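Local coordinates for replication protein B (PDB 3H20) that acts as a primase of plasmid RSF1010, probably joining nucleotides into short primers on single-stranded DNA so that replication of the plasmid can begin, at residues T48-L51 / K52-A56; S226-A229 / G230-R234; D237-S240 / K241-F244; A247-L250 / A251-R255; P294-Q297 / L298-E302. All blocks are in the same frame, centred on the assembly; numbering follows the deposited sequence.

Interaction 1 of 5, residues T48-L51 / K52-A56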
# COMPACT_ATOMS: atom_id res chain seq x y z
N THR A 48 24.32 22.23 7.13
CA THR A 48 24.53 21.67 8.46
C THR A 48 24.28 22.68 9.61
O THR A 48 23.65 22.33 10.61
CB THR A 48 25.90 20.96 8.56
OG1 THR A 48 25.93 19.88 7.62
CG2 THR A 48 26.14 20.37 9.96
N PRO A 49 24.75 23.94 9.46
CA PRO A 49 24.41 24.91 10.50
C PRO A 49 22.90 25.03 10.72
O PRO A 49 22.46 25.03 11.86
CB PRO A 49 24.98 26.23 9.95
CG PRO A 49 26.14 25.80 9.12
CD PRO A 49 25.63 24.53 8.43
N TRP A 50 22.12 25.12 9.65
CA TRP A 50 20.66 25.24 9.79
C TRP A 50 20.06 23.99 10.45
O TRP A 50 19.20 24.10 11.33
CB TRP A 50 19.98 25.54 8.45
CG TRP A 50 18.50 25.71 8.58
CD1 TRP A 50 17.83 26.69 9.26
CD2 TRP A 50 17.50 24.85 8.02
NE1 TRP A 50 16.48 26.50 9.15
CE2 TRP A 50 16.24 25.38 8.39
CE3 TRP A 50 17.54 23.68 7.24
CZ2 TRP A 50 15.03 24.79 8.01
CZ3 TRP A 50 16.33 23.09 6.86
CH2 TRP A 50 15.10 23.65 7.25
N LEU A 51 20.51 22.80 10.03
CA LEU A 51 20.02 21.53 10.59
C LEU A 51 20.31 21.40 12.09
O LEU A 51 19.46 20.94 12.85
CB LEU A 51 20.59 20.31 9.83
CG LEU A 51 20.22 20.17 8.33
CD1 LEU A 51 20.99 19.01 7.71
CD2 LEU A 51 18.71 20.00 8.12
N LYS A 52 21.51 21.81 12.51
CA LYS A 52 21.82 21.87 13.95
C LYS A 52 20.93 22.85 14.72
O LYS A 52 20.51 22.55 15.83
CB LYS A 52 23.28 22.25 14.18
CG LYS A 52 24.28 21.23 13.72
CD LYS A 52 25.56 21.95 13.39
CE LYS A 52 26.63 21.67 14.40
NZ LYS A 52 27.46 20.54 13.91
N ARG A 53 20.67 24.02 14.13
CA ARG A 53 19.75 25.00 14.74
C ARG A 53 18.38 24.35 14.96
O ARG A 53 17.83 24.39 16.06
CB ARG A 53 19.63 26.25 13.85
CG ARG A 53 18.52 27.26 14.27
CD ARG A 53 18.59 28.54 13.43
NE ARG A 53 17.58 29.53 13.82
CZ ARG A 53 17.73 30.42 14.81
NH1 ARG A 53 18.86 30.44 15.51
NH2 ARG A 53 16.76 31.28 15.08
N MET A 54 17.85 23.74 13.90
CA MET A 54 16.54 23.09 13.94
C MET A 54 16.48 21.95 14.97
O MET A 54 15.49 21.82 15.71
CB MET A 54 16.15 22.59 12.54
CG MET A 54 15.83 23.71 11.52
SD MET A 54 14.37 24.68 11.95
CE MET A 54 15.07 26.12 12.73
N ASN A 55 17.55 21.15 15.02
CA ASN A 55 17.71 20.04 15.99
C ASN A 55 17.69 20.57 17.43
O ASN A 55 16.99 20.03 18.30
CB ASN A 55 19.01 19.26 15.67
CG ASN A 55 19.17 17.95 16.48
OD1 ASN A 55 20.27 17.67 16.97
ND2 ASN A 55 18.11 17.15 16.60
N ALA A 56 18.45 21.63 17.69
CA ALA A 56 18.45 22.27 19.01
C ALA A 56 17.07 22.80 19.40
O ALA A 56 16.72 22.87 20.59
CB ALA A 56 19.48 23.38 19.06

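Interaction 2 of 5, residues S226-A229 / G230-R234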
# COMPACT_ATOMS: atom_id res chain seq x y z
N SER A 226 -27.93 -10.63 -14.77
CA SER A 226 -27.09 -11.43 -13.87
C SER A 226 -27.92 -12.34 -12.97
O SER A 226 -27.65 -13.54 -12.88
CB SER A 226 -26.20 -10.51 -13.02
OG SER A 226 -25.10 -11.22 -12.49
N GLU A 227 -28.94 -11.78 -12.32
CA GLU A 227 -29.85 -12.55 -11.47
C GLU A 227 -30.60 -13.62 -12.27
O GLU A 227 -30.70 -14.77 -11.84
CB GLU A 227 -30.85 -11.63 -10.74
CG GLU A 227 -30.22 -10.61 -9.78
CD GLU A 227 -29.41 -11.24 -8.65
OE1 GLU A 227 -29.81 -12.30 -8.13
OE2 GLU A 227 -28.36 -10.67 -8.28
N MET A 228 -31.12 -13.23 -13.44
CA MET A 228 -31.90 -14.14 -14.29
C MET A 228 -31.12 -15.37 -14.74
O MET A 228 -31.65 -16.48 -14.73
CB MET A 228 -32.46 -13.39 -15.51
CG MET A 228 -33.56 -12.38 -15.19
SD MET A 228 -35.08 -13.12 -14.55
CE MET A 228 -35.76 -13.81 -16.08
N ALA A 229 -29.85 -15.18 -15.11
CA ALA A 229 -29.00 -16.26 -15.61
C ALA A 229 -28.91 -17.45 -14.64
O ALA A 229 -28.78 -18.60 -15.06
CB ALA A 229 -27.60 -15.74 -15.94
N GLY A 230 -28.99 -17.16 -13.34
CA GLY A 230 -29.02 -18.20 -12.31
C GLY A 230 -30.42 -18.67 -11.96
O GLY A 230 -30.62 -19.83 -11.59
N LEU A 231 -31.41 -17.78 -12.08
CA LEU A 231 -32.78 -18.10 -11.70
C LEU A 231 -33.45 -19.07 -12.67
O LEU A 231 -34.18 -19.97 -12.24
CB LEU A 231 -33.63 -16.83 -11.54
CG LEU A 231 -33.48 -16.04 -10.23
CD1 LEU A 231 -34.07 -14.64 -10.37
CD2 LEU A 231 -34.12 -16.77 -9.05
N VAL A 232 -33.19 -18.89 -13.97
CA VAL A 232 -33.82 -19.69 -15.03
C VAL A 232 -33.33 -21.15 -15.05
O VAL A 232 -33.97 -22.02 -15.65
CB VAL A 232 -33.68 -19.05 -16.44
CG1 VAL A 232 -34.24 -17.63 -16.45
CG2 VAL A 232 -32.23 -19.07 -16.93
N LYS A 233 -32.19 -21.40 -14.41
CA LYS A 233 -31.67 -22.75 -14.27
C LYS A 233 -32.48 -23.60 -13.29
O LYS A 233 -32.69 -24.79 -13.53
CB LYS A 233 -30.18 -22.73 -13.90
CG LYS A 233 -29.30 -22.15 -15.01
CD LYS A 233 -27.82 -22.37 -14.76
CE LYS A 233 -27.02 -22.00 -16.01
NZ LYS A 233 -25.61 -22.48 -15.96
N ARG A 234 -32.93 -22.99 -12.19
CA ARG A 234 -33.75 -23.72 -11.21
C ARG A 234 -35.26 -23.49 -11.33
O ARG A 234 -36.05 -24.34 -10.91
CB ARG A 234 -33.25 -23.51 -9.77
CG ARG A 234 -33.21 -22.08 -9.24
CD ARG A 234 -32.31 -22.00 -8.00
NE ARG A 234 -32.48 -20.76 -7.24
CZ ARG A 234 -31.88 -19.61 -7.52
NH1 ARG A 234 -31.06 -19.51 -8.57
NH2 ARG A 234 -32.10 -18.54 -6.76

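Interaction 3 of 5, residues D237-S240 / K241-F244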
# COMPACT_ATOMS: atom_id res chain seq x y z
N ASP A 237 -39.38 -23.41 -15.55
CA ASP A 237 -40.79 -23.66 -15.86
C ASP A 237 -41.72 -22.51 -15.43
O ASP A 237 -42.94 -22.58 -15.63
CB ASP A 237 -41.26 -24.98 -15.24
CG ASP A 237 -41.04 -25.05 -13.72
OD1 ASP A 237 -40.48 -24.09 -13.13
OD2 ASP A 237 -41.43 -26.07 -13.12
N ASP A 238 -41.14 -21.47 -14.84
CA ASP A 238 -41.91 -20.34 -14.33
C ASP A 238 -41.12 -19.05 -14.50
O ASP A 238 -40.59 -18.49 -13.53
CB ASP A 238 -42.27 -20.57 -12.85
CG ASP A 238 -43.44 -19.72 -12.37
OD1 ASP A 238 -43.71 -18.66 -12.99
OD2 ASP A 238 -44.07 -20.11 -11.36
N LEU A 239 -41.03 -18.58 -15.74
CA LEU A 239 -40.22 -17.40 -16.08
C LEU A 239 -40.73 -16.09 -15.45
O LEU A 239 -39.94 -15.18 -15.21
CB LEU A 239 -40.05 -17.26 -17.60
CG LEU A 239 -39.20 -18.36 -18.27
CD1 LEU A 239 -39.34 -18.32 -19.80
CD2 LEU A 239 -37.73 -18.29 -17.88
N SER A 240 -42.04 -16.01 -15.19
CA SER A 240 -42.61 -14.87 -14.47
C SER A 240 -42.14 -14.83 -13.01
O SER A 240 -41.87 -13.75 -12.47
CB SER A 240 -44.13 -14.87 -14.56
OG SER A 240 -44.69 -16.03 -13.97
N LYS A 241 -42.04 -16.00 -12.38
CA LYS A 241 -41.48 -16.12 -11.04
C LYS A 241 -40.02 -15.66 -11.03
O LYS A 241 -39.60 -14.96 -10.11
CB LYS A 241 -41.60 -17.56 -10.54
CG LYS A 241 -41.00 -17.81 -9.15
CD LYS A 241 -41.05 -19.29 -8.79
CE LYS A 241 -40.41 -19.55 -7.43
NZ LYS A 241 -41.23 -19.04 -6.29
N CYS A 242 -39.26 -16.05 -12.06
CA CYS A 242 -37.90 -15.56 -12.25
C CYS A 242 -37.87 -14.03 -12.24
O CYS A 242 -37.06 -13.43 -11.52
CB CYS A 242 -37.30 -16.08 -13.56
SG CYS A 242 -36.92 -17.85 -13.60
N ASP A 243 -38.75 -13.42 -13.03
CA ASP A 243 -38.89 -11.96 -13.05
C ASP A 243 -39.15 -11.41 -11.65
O ASP A 243 -38.53 -10.44 -11.23
CB ASP A 243 -40.04 -11.52 -13.96
CG ASP A 243 -39.65 -11.43 -15.44
OD1 ASP A 243 -38.47 -11.60 -15.80
OD2 ASP A 243 -40.56 -11.16 -16.25
N PHE A 244 -40.10 -12.03 -10.95
CA PHE A 244 -40.50 -11.59 -9.62
C PHE A 244 -39.30 -11.58 -8.65
O PHE A 244 -39.09 -10.60 -7.93
CB PHE A 244 -41.63 -12.47 -9.07
CG PHE A 244 -42.09 -12.08 -7.70
CD1 PHE A 244 -43.09 -11.14 -7.53
CD2 PHE A 244 -41.51 -12.66 -6.57
CE1 PHE A 244 -43.51 -10.77 -6.25
CE2 PHE A 244 -41.92 -12.29 -5.29
CZ PHE A 244 -42.93 -11.35 -5.13
O HOH W 1 -38.81 -13.90 -17.35

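Interaction 4 of 5, residues A247-L250 / A251-R255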
# COMPACT_ATOMS: atom_id res chain seq x y z
N ALA A 247 -36.71 -8.91 -9.75
CA ALA A 247 -37.26 -7.60 -9.38
C ALA A 247 -37.16 -7.34 -7.88
O ALA A 247 -36.83 -6.23 -7.46
CB ALA A 247 -38.71 -7.46 -9.86
N GLN A 248 -37.44 -8.37 -7.08
CA GLN A 248 -37.34 -8.24 -5.62
C GLN A 248 -35.90 -7.93 -5.20
O GLN A 248 -35.68 -7.12 -4.29
CB GLN A 248 -37.85 -9.50 -4.92
CG GLN A 248 -37.83 -9.38 -3.40
CD GLN A 248 -37.89 -10.71 -2.68
OE1 GLN A 248 -37.93 -11.77 -3.31
NE2 GLN A 248 -37.87 -10.66 -1.34
N LYS A 249 -34.93 -8.56 -5.85
CA LYS A 249 -33.51 -8.35 -5.55
C LYS A 249 -33.05 -6.95 -5.93
O LYS A 249 -32.45 -6.25 -5.11
CB LYS A 249 -32.64 -9.42 -6.22
CG LYS A 249 -32.54 -10.72 -5.43
CD LYS A 249 -32.29 -11.90 -6.34
CE LYS A 249 -31.75 -13.11 -5.58
NZ LYS A 249 -32.68 -13.61 -4.52
N LEU A 250 -33.35 -6.53 -7.16
CA LEU A 250 -33.09 -5.17 -7.63
C LEU A 250 -33.75 -4.08 -6.77
O LEU A 250 -33.12 -3.08 -6.44
CB LEU A 250 -33.50 -5.02 -9.10
CG LEU A 250 -32.44 -5.26 -10.19
CD1 LEU A 250 -31.89 -6.68 -10.14
CD2 LEU A 250 -33.02 -4.95 -11.58
N ALA A 251 -35.02 -4.29 -6.40
CA ALA A 251 -35.74 -3.32 -5.56
C ALA A 251 -35.18 -3.24 -4.14
O ALA A 251 -35.11 -2.16 -3.56
CB ALA A 251 -37.23 -3.63 -5.53
N SER A 252 -34.79 -4.39 -3.59
CA SER A 252 -34.16 -4.45 -2.27
C SER A 252 -32.81 -3.73 -2.23
O SER A 252 -32.38 -3.27 -1.17
CB SER A 252 -33.98 -5.90 -1.83
OG SER A 252 -35.22 -6.46 -1.43
N ARG A 253 -32.16 -3.66 -3.39
CA ARG A 253 -30.85 -3.00 -3.51
C ARG A 253 -30.99 -1.53 -3.96
O ARG A 253 -29.99 -0.86 -4.24
CB ARG A 253 -29.92 -3.81 -4.43
CG ARG A 253 -29.51 -5.14 -3.80
CD ARG A 253 -28.98 -6.17 -4.82
NE ARG A 253 -29.05 -7.53 -4.26
CZ ARG A 253 -28.76 -8.65 -4.91
NH1 ARG A 253 -28.35 -8.63 -6.18
NH2 ARG A 253 -28.86 -9.82 -4.29
N GLY A 254 -32.23 -1.05 -4.02
CA GLY A 254 -32.51 0.38 -4.22
C GLY A 254 -32.88 0.82 -5.63
O GLY A 254 -33.06 2.02 -5.87
N ARG A 255 -33.00 -0.13 -6.55
CA ARG A 255 -33.35 0.20 -7.93
C ARG A 255 -34.78 0.70 -8.01
O ARG A 255 -35.66 0.23 -7.28
CB ARG A 255 -33.16 -0.99 -8.87
CG ARG A 255 -31.71 -1.43 -9.08
CD ARG A 255 -30.88 -0.35 -9.74
NE ARG A 255 -29.53 -0.82 -10.06
CZ ARG A 255 -28.59 -0.07 -10.63
NH1 ARG A 255 -28.83 1.20 -10.95
NH2 ARG A 255 -27.39 -0.59 -10.86

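Interaction 5 of 5, residues P294-Q297 / L298-E302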
# COMPACT_ATOMS: atom_id res chain seq x y z
N PRO A 294 -42.88 -6.89 2.72
CA PRO A 294 -42.19 -6.43 3.93
C PRO A 294 -40.67 -6.48 3.75
O PRO A 294 -39.98 -5.55 4.16
CB PRO A 294 -42.63 -7.43 5.01
CG PRO A 294 -43.84 -8.10 4.47
CD PRO A 294 -43.82 -7.99 2.99
N SER A 295 -40.17 -7.54 3.12
CA SER A 295 -38.73 -7.70 2.87
C SER A 295 -38.14 -6.54 2.08
O SER A 295 -37.10 -6.00 2.43
CB SER A 295 -38.44 -9.03 2.17
OG SER A 295 -39.05 -9.08 0.89
N VAL A 296 -38.84 -6.15 1.01
CA VAL A 296 -38.40 -5.08 0.13
C VAL A 296 -38.51 -3.73 0.85
O VAL A 296 -37.57 -2.94 0.82
CB VAL A 296 -39.20 -5.09 -1.20
CG1 VAL A 296 -38.87 -3.87 -2.05
CG2 VAL A 296 -38.89 -6.36 -1.96
N GLN A 297 -39.64 -3.51 1.52
CA GLN A 297 -39.87 -2.28 2.29
C GLN A 297 -38.82 -2.05 3.37
O GLN A 297 -38.31 -0.93 3.52
CB GLN A 297 -41.29 -2.27 2.89
CG GLN A 297 -42.39 -1.96 1.88
CD GLN A 297 -43.78 -2.01 2.47
OE1 GLN A 297 -43.96 -2.29 3.66
NE2 GLN A 297 -44.78 -1.75 1.64
N LEU A 298 -38.49 -3.10 4.12
CA LEU A 298 -37.45 -3.02 5.16
C LEU A 298 -36.04 -2.80 4.58
O LEU A 298 -35.29 -1.94 5.08
CB LEU A 298 -37.48 -4.25 6.08
CG LEU A 298 -36.49 -4.27 7.26
CD1 LEU A 298 -36.67 -3.04 8.18
CD2 LEU A 298 -36.59 -5.55 8.07
N ALA A 299 -35.68 -3.57 3.56
CA ALA A 299 -34.39 -3.40 2.90
C ALA A 299 -34.21 -1.97 2.38
O ALA A 299 -33.18 -1.35 2.63
CB ALA A 299 -34.22 -4.41 1.76
N ARG A 300 -35.22 -1.45 1.69
CA ARG A 300 -35.18 -0.07 1.15
C ARG A 300 -35.07 0.98 2.26
O ARG A 300 -34.31 1.94 2.13
CB ARG A 300 -36.41 0.22 0.28
CG ARG A 300 -36.36 -0.45 -1.08
CD ARG A 300 -37.66 -0.30 -1.84
NE ARG A 300 -37.75 0.96 -2.60
CZ ARG A 300 -37.14 1.19 -3.76
NH1 ARG A 300 -36.37 0.27 -4.33
NH2 ARG A 300 -37.30 2.36 -4.36
N ALA A 301 -35.83 0.79 3.34
CA ALA A 301 -35.76 1.67 4.51
C ALA A 301 -34.37 1.66 5.15
O ALA A 301 -33.85 2.71 5.55
CB ALA A 301 -36.82 1.30 5.53
N GLU A 302 -33.76 0.47 5.23
CA GLU A 302 -32.40 0.34 5.77
C GLU A 302 -31.34 0.92 4.82
O GLU A 302 -30.32 1.43 5.28
CB GLU A 302 -32.11 -1.12 6.17
CG GLU A 302 -32.96 -1.57 7.39
CD GLU A 302 -32.76 -3.01 7.83
OE1 GLU A 302 -31.99 -3.75 7.18
OE2 GLU A 302 -33.38 -3.40 8.85

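Interaction 1 of 5, residues T48-L51 / K52-A56
Met54 lays its CG over one face of the Trp50 indole, and this pair makes the dense half of the contact. The CG carbon stands 3.8 Å from the centroid of the Trp50 five-membered ring, 23° off the ring normal, a CH-pi contact displaced toward the rim rather than centred. Trp50 reaches this place because its CG lies anti to the backbone N (chi1 -178°), which lets the indole lean forward along the helix to the residue one turn on. Met54 then bends at its second torsion, and SD comes obliquely to the same ring, 4.5 Å from that centroid, a Met-aromatic contact as well. Behind the pair, Met54 N donates to Trp50 O over 2.9 Å. The looser side belongs to Thr48 and Lys52. There Thr48 CG2 touches Lys52 CD at 3.8 Å, and the exposed lysine chain bends on past the methyl, while Thr48 OG1 turns back to Leu45 O. Leu51, buried, faces Ile24 and Val26 of strand 21-28. Asn55 is fixed from outside, its ND2 donating to Asn59 O and its OD1 accepting from Thr150 N. Taken together, this is the i to i+4 Met-aromatic pairing of a short amphipathic helix, 48-56, packed against the antiparallel sheet that includes strands 21-28 and 34-40 in the primase N-terminal domain.

Interaction 2 of 5, residues S226-A229 / G230-R234
Met228 and Val232, one turn apart, meet where the methyl CE of the methionine comes to 4.1 Å from CG1 of the valine, the two side chains crossing at about a right angle. Bends at both chi2 and chi3 of Met228 bring CE round to that branch. CG1 of Val232 also sits 3.3 Å from Met228 O, so the branched side chain closes over the carbonyl that its own backbone uses: Val232 N donates to Met228 O over 3.0 Å, with a nearly straight N-H...O angle of 165°. The next shell is centred on Glu227 O. It takes a bond from Leu231 N at 3.1 Å and a weak one from Gly230 N at 3.3 Å. Leu231 covers this oxygen with its own side chain, CG lying 3.5 Å from Glu227 O. On the more exposed flank the extended Lys233 chain runs past Ala229 O, its CG 3.6 Å from that oxygen. Further out, the helix that follows, 239-252, backs the apolar groups: Met228 packs on Cys242 and Asp243, and Leu231 on Ile245. Glu227 OE2 forms a salt bridge with Arg253, just beyond the end of that helix. The chemistry therefore divides by face. Flexible thioether and aliphatic groups fill the side turned to helix 239-252, while the carboxylate of Glu227, paired with Arg253, ties this helix to the turn that ends the next one. The carbonyl of the same glutamate is held by one sound and one weak amide bond beneath the leucine.

Interaction 3 of 5, residues D237-S240 / K241-F244
Asp238 folds its carboxylate back over the start of helix 239-252, against Lys241. From CB outward, each atom finds the lysine or the first turn. CB lies 3.9 Å from Lys241 CB, and CG is closer, 3.4 Å from the same carbon. OD1 then does the capping, accepting from Lys241 N over 3.2 Å and from Ser240 OG at 3.0 Å. The two donors use it differently: the amide comes from above the carboxylate plane, 59° out of it, whereas the hydroxyl arrives nearly along the C-O axis. OD2 rests against aliphatic carbon, 3.6 Å from Lys241 CB. The torsion explains the reach, for with CG anti to the backbone N (chi1 -160°) the carboxylate lies beside its own carbonyl carbon and overhangs the turn. Lys241 does not close a salt bridge here; its chain leads away, and the ammonium makes a cation-pi contact with Phe235.

On another side of the turn a water donates to Leu239 O at 2.7 Å and, weakly, to Asp243 OD1. Asp243 is buried, yet Tyr224 meets its OD1 and both Tyr282 and Ser268 meet its OD2, joining the helix to its neighbours through hydroxyls. Asp238 is thus the N-cap of the helix. Its negative charge, set beside amide groups at the N-terminal end, would be expected to suit the helix dipole and to stay ionised, while two donors hold OD1 and probably limit the rotation of the carboxylate.

Interaction 4 of 5, residues A247-L250 / A251-R255
Leu250 O receives Arg255 N over 3.0 Å, the bond that spans the closing turn, while Gly254 N returns to Ala251 O at 3.1 Å. Arg253 N adds only weak bonds, to Lys249 O and to Leu250 O. One turn earlier the ordinary i to i+4 pattern still holds, with Ala251 N donating to Ala247 O over 2.9 Å. Gln248 O accepts from Ser252 N, and Ser252 OG, turned anti to its carbonyl carbon (chi1 -75°), comes within 3.0 Å of the same oxygen.

Outside this polar core the side chains pack in two pairs. Lys249 and Arg253 lie side by side, pointing the same way, and the aliphatic CB of the lysine sits 4.1 Å above the guanidinium plane, over its centre. Their charged ends stay apart, Lys249 NZ being 5.4 Å from Arg253 NH2, and Arg253 NH1 has its own counter-charge in Glu227. Arg255 bends at chi2, so that its CG comes to 4.0 Å from Leu250 CB before the guanidinium runs on to salt bridges with Glu223 and Glu259. Leu250 and Ala251 both touch Ile260 of the next helix. With Gly254 at positive phi (100°) as the C-prime residue, this is a Schellman motif, ending helix 239-252 within the C-terminal helical domain.

Interaction 5 of 5, residues P294-Q297 / L298-E302
Arg300 N donates to Val296 O over 2.9 Å, with an N-H...O angle of 168°, and the arginine side chain then runs along the same carbonyl: its CG stands 3.4 Å from Val296 O. One carbon further, Arg300 CD reaches Val296 CG1 at 3.8 Å, the two side chains lying side by side and pointing the same way. CG1 is available for this because it sits anti to the backbone N of the valine (chi1 173°), beside the carbonyl carbon. The arginine next bends at chi3, which carries its guanidinium off the helix to Ala251 O and Arg255 O, both taken by NH1.

Around this pair the helix is regular. Leu298 N donates to Pro294 O over 2.9 Å, and Ala301 N to Gln297 O at 3.0 Å. Ala299 CB comes within 3.4 Å of Ser295 O, a small side chain on the face that also meets Ser252. Val296, buried, packs on Gln248, Ala251 and Val290, whereas Leu298 and Ala301 are exposed. It is an amphipathic helix, 294-304, that begins with a proline in its first turn and packs against helices 239-252 and 279-291 of the C-terminal bundle.

In the fold
The five contacts fall at two ends of an elongated molecule. Interaction 1 belongs to the N-terminal domain, where the Asn55 side chain is about 11 Å from the bound diphosphate held by Tyr62, Arg145, Asn151 and Lys153. The other four lie beyond the chain's centre, with the nearest atoms of interaction 5 still about 51 Å from interaction 1. Interactions 3 and 4 begin and end the same helix, 239-252, their centres 16 Å apart. Interaction 2 lies against both: Leu231 CD1 is 3.4 Å from Cys242 O, and Glu227 OE2 bridges Arg253 NH1 at 2.9 Å. Interaction 5 meets interaction 4, with Arg300 NH1 2.8 Å from Ala251 O, in the same helical bundle.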